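Local coordinates for protein chitosanase (Gynuella sunshinyii YC6258, PDB 6X2Q) that binds chitosan oligosaccharides such as chitotetraose and, as a member of glycosyl hydrolase family 46, probably hydrolyses chitosan, at residues A[38-48]-A[87-97]. Numbering follows the deposited sequence.
With GCS (2-amino-2-deoxy-beta-D-glucopyranose), chain C.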
ATOM      1  N   GLY A  38       2.234  13.076  -8.449  1.00 36.08           N
ATOM      2  CA  GLY A  38       1.116  14.005  -8.539  1.00 40.71           C
ATOM      3  C   GLY A  38       0.366  14.084  -7.232  1.00 42.14           C
ATOM      4  O   GLY A  38       0.962  14.281  -6.162  1.00 41.22           O
ATOM      5  N   ILE A  39      -0.950  13.932  -7.310  1.00 38.60           N
ATOM      6  CA  ILE A  39      -1.803  13.889  -6.131  1.00 38.77           C
ATOM      7  C   ILE A  39      -1.891  12.449  -5.645  1.00 40.93           C
ATOM      8  O   ILE A  39      -2.158  11.531  -6.436  1.00 37.96           O
ATOM      9  CB  ILE A  39      -3.201  14.449  -6.442  1.00 38.46           C
ATOM     10  CG1 ILE A  39      -3.081  15.826  -7.089  1.00 42.25           C
ATOM     11  CG2 ILE A  39      -4.056  14.489  -5.170  1.00 38.08           C
ATOM     12  CD1 ILE A  39      -4.379  16.604  -7.161  1.00 46.52           C
ATOM     13  N   THR A  40      -1.666  12.256  -4.346  1.00 36.77           N
ATOM     14  CA  THR A  40      -1.827  10.976  -3.670  1.00 36.32           C
ATOM     15  C   THR A  40      -3.072  11.050  -2.802  1.00 34.81           C
ATOM     16  O   THR A  40      -3.210  11.985  -2.009  1.00 37.76           O
ATOM     17  CB  THR A  40      -0.600  10.655  -2.803  1.00 33.90           C
ATOM     18  OG1 THR A  40       0.522  10.397  -3.653  1.00 33.98           O
ATOM     19  CG2 THR A  40      -0.857   9.430  -1.906  1.00 32.77           C
ATOM     20  N   ALA A  41      -3.967  10.067  -2.935  1.00 35.85           N
ATOM     21  CA  ALA A  41      -5.270  10.173  -2.285  1.00 37.24           C
ATOM     22  C   ALA A  41      -5.781   8.814  -1.822  1.00 35.81           C
ATOM     23  O   ALA A  41      -5.427   7.766  -2.378  1.00 34.86           O
ATOM     24  CB  ALA A  41      -6.313  10.818  -3.217  1.00 33.97           C
ATOM     25  N   GLY A  42      -6.636   8.854  -0.797  1.00 34.79           N
ATOM     26  CA  GLY A  42      -7.425   7.704  -0.408  1.00 35.48           C
ATOM     27  C   GLY A  42      -6.753   6.814   0.612  1.00 37.02           C
ATOM     28  O   GLY A  42      -5.662   7.077   1.123  1.00 33.44           O
ATOM     29  N   ARG A  43      -7.439   5.713   0.905  1.00 32.41           N
ATOM     30  CA  ARG A  43      -6.991   4.808   1.952  1.00 34.13           C
ATOM     31  C   ARG A  43      -5.752   4.030   1.548  1.00 33.23           C
ATOM     32  O   ARG A  43      -5.025   3.553   2.421  1.00 31.00           O
ATOM     33  CB  ARG A  43      -8.112   3.835   2.314  1.00 32.91           C
ATOM     34  CG  ARG A  43      -8.650   3.078   1.117  1.00 32.36           C
ATOM     35  CD  ARG A  43      -9.533   1.912   1.554  1.00 33.66           C
ATOM     36  NE  ARG A  43      -8.750   0.902   2.250  1.00 34.51           N
ATOM     37  CZ  ARG A  43      -9.206  -0.290   2.590  1.00 36.85           C
ATOM     38  NH1 ARG A  43     -10.460  -0.619   2.298  1.00 31.38           N
ATOM     39  NH2 ARG A  43      -8.402  -1.149   3.225  1.00 35.71           N
ATOM     40  N   ALA A  44      -5.504   3.878   0.248  1.00 35.41           N
ATOM     41  CA  ALA A  44      -4.321   3.173  -0.228  1.00 34.59           C
ATOM     42  C   ALA A  44      -3.356   4.086  -0.975  1.00 36.38           C
ATOM     43  O   ALA A  44      -2.439   3.592  -1.639  1.00 36.12           O
ATOM     44  CB  ALA A  44      -4.720   2.007  -1.129  1.00 34.42           C
ATOM     45  N   GLY A  45      -3.537   5.395  -0.898  1.00 35.29           N
ATOM     46  CA  GLY A  45      -2.625   6.279  -1.598  1.00 36.03           C
ATOM     47  C   GLY A  45      -2.732   6.133  -3.104  1.00 37.64           C
ATOM     48  O   GLY A  45      -1.718   5.951  -3.794  1.00 34.44           O
ATOM     49  N   PHE A  46      -3.961   6.162  -3.624  1.00 28.89           N
ATOM     50  CA  PHE A  46      -4.126   6.231  -5.066  1.00 35.28           C
ATOM     51  C   PHE A  46      -3.483   7.523  -5.574  1.00 33.43           C
ATOM     52  O   PHE A  46      -3.386   8.519  -4.853  1.00 34.57           O
ATOM     53  CB  PHE A  46      -5.611   6.165  -5.455  1.00 35.36           C
ATOM     54  CG  PHE A  46      -6.416   5.144  -4.676  1.00 29.82           C
ATOM     55  CD1 PHE A  46      -6.352   3.789  -4.993  1.00 31.12           C
ATOM     56  CD2 PHE A  46      -7.257   5.547  -3.642  1.00 29.58           C
ATOM     57  CE1 PHE A  46      -7.109   2.847  -4.282  1.00 32.11           C
ATOM     58  CE2 PHE A  46      -8.023   4.615  -2.914  1.00 30.41           C
ATOM     59  CZ  PHE A  46      -7.959   3.265  -3.242  1.00 25.21           C
ATOM     60  N   THR A  47      -3.033   7.500  -6.821  1.00 32.04           N
ATOM     61  CA  THR A  47      -2.130   8.528  -7.318  1.00 36.37           C
ATOM     62  C   THR A  47      -2.472   8.961  -8.738  1.00 38.51           C
ATOM     63  O   THR A  47      -2.848   8.138  -9.577  1.00 36.21           O
ATOM     64  CB  THR A  47      -0.696   7.999  -7.235  1.00 37.88           C
ATOM     65  OG1 THR A  47      -0.197   8.169  -5.894  1.00 39.88           O
ATOM     66  CG2 THR A  47       0.227   8.596  -8.296  1.00 32.94           C
ATOM     67  N   SER A  48      -2.308  10.264  -9.001  1.00 31.78           N
ATOM     68  CA  SER A  48      -2.573  10.799 -10.334  1.00 38.37           C
ATOM     69  C   SER A  48      -1.684  10.151 -11.385  1.00 39.52           C
ATOM     70  O   SER A  48      -2.142   9.823 -12.488  1.00 37.92           O
ATOM     71  CB  SER A  48      -2.350  12.312 -10.362  1.00 36.66           C
ATOM     72  OG  SER A  48      -3.025  12.970  -9.312  1.00 46.57           O
ATOM     73  N   ILE A  87       0.489  18.247 -11.690  1.00 47.50           N
ATOM     74  CA  ILE A  87      -0.806  18.455 -11.046  1.00 50.47           C
ATOM     75  C   ILE A  87      -1.568  19.593 -11.722  1.00 52.77           C
ATOM     76  O   ILE A  87      -2.328  20.320 -11.074  1.00 51.00           O
ATOM     77  CB  ILE A  87      -0.651  18.706  -9.535  1.00 51.59           C
ATOM     78  CG1 ILE A  87       0.105  20.005  -9.252  1.00 50.36           C
ATOM     79  CG2 ILE A  87       0.034  17.503  -8.865  1.00 45.85           C
ATOM     80  CD1 ILE A  87      -0.072  20.491  -7.827  1.00 46.11           C
ATOM     81  N   GLU A  88      -1.388  19.744 -13.031  1.00 53.61           N
ATOM     82  CA  GLU A  88      -2.184  20.649 -13.848  1.00 58.29           C
ATOM     83  C   GLU A  88      -2.977  19.836 -14.867  1.00 54.83           C
ATOM     84  O   GLU A  88      -2.438  18.907 -15.483  1.00 54.23           O
ATOM     85  CB  GLU A  88      -1.287  21.675 -14.568  1.00 55.74           C
ATOM     86  N   GLY A  89      -4.259  20.157 -15.028  1.00 57.08           N
ATOM     87  CA  GLY A  89      -4.966  21.112 -14.195  1.00 57.49           C
ATOM     88  C   GLY A  89      -5.916  20.347 -13.291  1.00 56.32           C
ATOM     89  O   GLY A  89      -7.072  20.102 -13.616  1.00 57.44           O
ATOM     90  N   LEU A  90      -5.390  19.922 -12.151  1.00 53.25           N
ATOM     91  CA  LEU A  90      -6.173  19.227 -11.147  1.00 50.99           C
ATOM     92  C   LEU A  90      -6.581  20.159 -10.027  1.00 49.18           C
ATOM     93  O   LEU A  90      -6.905  19.693  -8.930  1.00 46.79           O
ATOM     94  CB  LEU A  90      -5.383  18.042 -10.593  1.00 50.26           C
ATOM     95  CG  LEU A  90      -4.907  17.038 -11.641  1.00 46.19           C
ATOM     96  CD1 LEU A  90      -4.069  15.945 -10.985  1.00 44.44           C
ATOM     97  CD2 LEU A  90      -6.111  16.452 -12.390  1.00 48.34           C
ATOM     98  N   GLN A  91      -6.535  21.466 -10.279  1.00 46.16           N
ATOM     99  CA  GLN A  91      -6.878  22.438  -9.253  1.00 51.07           C
ATOM    100  C   GLN A  91      -8.285  22.152  -8.747  1.00 50.46           C
ATOM    101  O   GLN A  91      -9.223  22.007  -9.534  1.00 46.91           O
ATOM    102  CB  GLN A  91      -6.769  23.862  -9.811  1.00 42.11           C
ATOM    103  N   GLY A  92      -8.419  22.031  -7.428  1.00 49.01           N
ATOM    104  CA  GLY A  92      -9.677  21.700  -6.815  1.00 50.62           C
ATOM    105  C   GLY A  92      -9.915  20.217  -6.598  1.00 47.80           C
ATOM    106  O   GLY A  92     -10.803  19.864  -5.817  1.00 42.72           O
ATOM    107  N   LEU A  93      -9.145  19.345  -7.263  1.00 46.70           N
ATOM    108  CA  LEU A  93      -9.306  17.903  -7.069  1.00 45.73           C
ATOM    109  C   LEU A  93      -9.145  17.476  -5.615  1.00 44.75           C
ATOM    110  O   LEU A  93     -10.021  16.750  -5.117  1.00 43.67           O
ATOM    111  CB  LEU A  93      -8.347  17.133  -7.988  1.00 42.95           C
ATOM    112  CG  LEU A  93      -8.454  15.608  -7.912  1.00 45.73           C
ATOM    113  CD1 LEU A  93      -9.893  15.232  -7.926  1.00 45.14           C
ATOM    114  CD2 LEU A  93      -7.742  14.914  -9.059  1.00 45.05           C
ATOM    115  N   PRO A  94      -8.085  17.863  -4.884  1.00 48.83           N
ATOM    116  CA  PRO A  94      -8.013  17.472  -3.462  1.00 40.90           C
ATOM    117  C   PRO A  94      -9.290  17.741  -2.688  1.00 44.55           C
ATOM    118  O   PRO A  94      -9.792  16.846  -1.987  1.00 44.60           O
ATOM    119  CB  PRO A  94      -6.838  18.312  -2.938  1.00 39.74           C
ATOM    120  CG  PRO A  94      -5.956  18.459  -4.109  1.00 40.99           C
ATOM    121  CD  PRO A  94      -6.858  18.571  -5.305  1.00 45.38           C
ATOM    122  N   GLN A  95      -9.843  18.949  -2.800  1.00 42.53           N
ATOM    123  CA  GLN A  95     -11.040  19.260  -2.030  1.00 45.99           C
ATOM    124  C   GLN A  95     -12.208  18.389  -2.462  1.00 41.42           C
ATOM    125  O   GLN A  95     -12.964  17.897  -1.617  1.00 42.75           O
ATOM    126  CB  GLN A  95     -11.397  20.741  -2.152  1.00 47.21           C
ATOM    127  CG  GLN A  95     -12.416  21.206  -1.098  1.00 48.73           C
ATOM    128  CD  GLN A  95     -11.812  21.368   0.295  1.00 61.39           C
ATOM    129  OE1 GLN A  95     -11.404  20.393   0.924  1.00 59.28           O
ATOM    130  NE2 GLN A  95     -11.764  22.610   0.786  1.00 70.05           N
ATOM    131  N   ARG A  96     -12.344  18.148  -3.767  1.00 39.10           N
ATOM    132  CA  ARG A  96     -13.472  17.353  -4.248  1.00 41.10           C
ATOM    133  C   ARG A  96     -13.357  15.893  -3.804  1.00 42.49           C
ATOM    134  O   ARG A  96     -14.360  15.270  -3.427  1.00 36.88           O
ATOM    135  CB  ARG A  96     -13.570  17.476  -5.768  1.00 41.27           C
ATOM    136  CG  ARG A  96     -13.719  18.928  -6.238  1.00 45.40           C
ATOM    137  CD  ARG A  96     -14.802  19.102  -7.291  1.00 47.42           C
ATOM    138  NE  ARG A  96     -15.059  20.512  -7.612  1.00 54.87           N
ATOM    139  CZ  ARG A  96     -15.977  20.928  -8.484  1.00 56.02           C
ATOM    140  NH1 ARG A  96     -16.728  20.048  -9.138  1.00 46.81           N
ATOM    141  NH2 ARG A  96     -16.148  22.226  -8.709  1.00 59.24           N
ATOM    142  N   TRP A  97     -12.137  15.341  -3.831  1.00 42.14           N
ATOM    143  CA  TRP A  97     -11.901  13.993  -3.317  1.00 38.16           C
ATOM    144  C   TRP A  97     -12.315  13.881  -1.856  1.00 38.77           C
ATOM    145  O   TRP A  97     -13.000  12.925  -1.465  1.00 35.21           O
ATOM    146  CB  TRP A  97     -10.429  13.610  -3.478  1.00 34.36           C
ATOM    147  CG  TRP A  97     -10.158  12.186  -3.063  1.00 34.79           C
ATOM    148  CD1 TRP A  97     -10.070  11.701  -1.789  1.00 28.81           C
ATOM    149  CD2 TRP A  97      -9.971  11.065  -3.935  1.00 26.62           C
ATOM    150  NE1 TRP A  97      -9.823  10.354  -1.819  1.00 34.35           N
ATOM    151  CE2 TRP A  97      -9.762   9.938  -3.124  1.00 29.06           C
ATOM    152  CE3 TRP A  97      -9.944  10.913  -5.325  1.00 30.71           C
ATOM    153  CZ2 TRP A  97      -9.544   8.669  -3.652  1.00 29.23           C
ATOM    154  CZ3 TRP A  97      -9.720   9.655  -5.853  1.00 29.42           C
ATOM    155  CH2 TRP A  97      -9.522   8.544  -5.016  1.00 27.70           C
TER
HETATM  156  C1  GCS C 304       2.948   7.375  -1.701  1.00 49.11           C
HETATM  157  C2  GCS C 304       4.370   6.653  -2.025  1.00 44.14           C
HETATM  158  C3  GCS C 304       3.873   5.504  -3.035  1.00 39.32           C
HETATM  159  C4  GCS C 304       2.535   4.754  -2.714  1.00 44.32           C
HETATM  160  C5  GCS C 304       1.319   5.340  -1.977  1.00 45.05           C
HETATM  161  C6  GCS C 304       0.852   4.404  -1.260  1.00 43.90           C
HETATM  162  N2  GCS C 304       5.320   7.465  -2.537  1.00 48.73           N
HETATM  163  O1  GCS C 304       3.329   8.249  -0.717  1.00 53.74           O
HETATM  164  O3  GCS C 304       4.863   4.485  -2.780  1.00 37.46           O
HETATM  165  O5  GCS C 304       1.915   6.536  -1.326  1.00 45.65           O
HETATM  166  O6  GCS C 304       0.098   4.925  -0.153  1.00 47.33           O
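A41 sits on the indole of W97, where the hairpin in 38-48 meets segment 87-97. The methyl of A41 lies over one face of the indole, with CB 3.7 Å from the centroid of the five-membered ring and 15° off its normal: a CH-pi contact. W97 has CG anti to the backbone N (chi1 -175°), which carries the ring off the helix to the hairpin. The side chains of W97 and F46 run roughly perpendicular to each other, and CZ2 of W97 lies 3.9 Å from CD2 of F46. The indole NE1 is hydrogen-bonded to the carbonyl of Y27, and F106 packs edge-to-face with the ring. With an alanine here, the A41 methyl and F46 would probably border a gap, and the Y27 carbonyl would lose its indole donor.

The aliphatic contacts centre on I39. Its CD1 reaches CD of P94 at 3.7 Å and CB of L90 at 3.9 Å. The I39 and L90 side chains lie alongside with their tips pointing opposite ways; P94 comes across I39 nearly perpendicular. I87 packs against G38, its CG2 3.7 Å from CA of G38.

No hydrogen bond joins the two segments. S48 OG accepts one from the backbone N of I39 at 3.0 Å, within the hairpin, and lies 3.6 Å from CD1 of L90.

The type I turn G42 to G45 lies at the sugar. GCS O6 makes a weak hydrogen bond to A44 O at 3.2 Å. The arrangement is a beta-hairpin of the three-stranded antiparallel sheet, backed by helix 93-100 and bordering the substrate cleft of a lysozyme-clan fold.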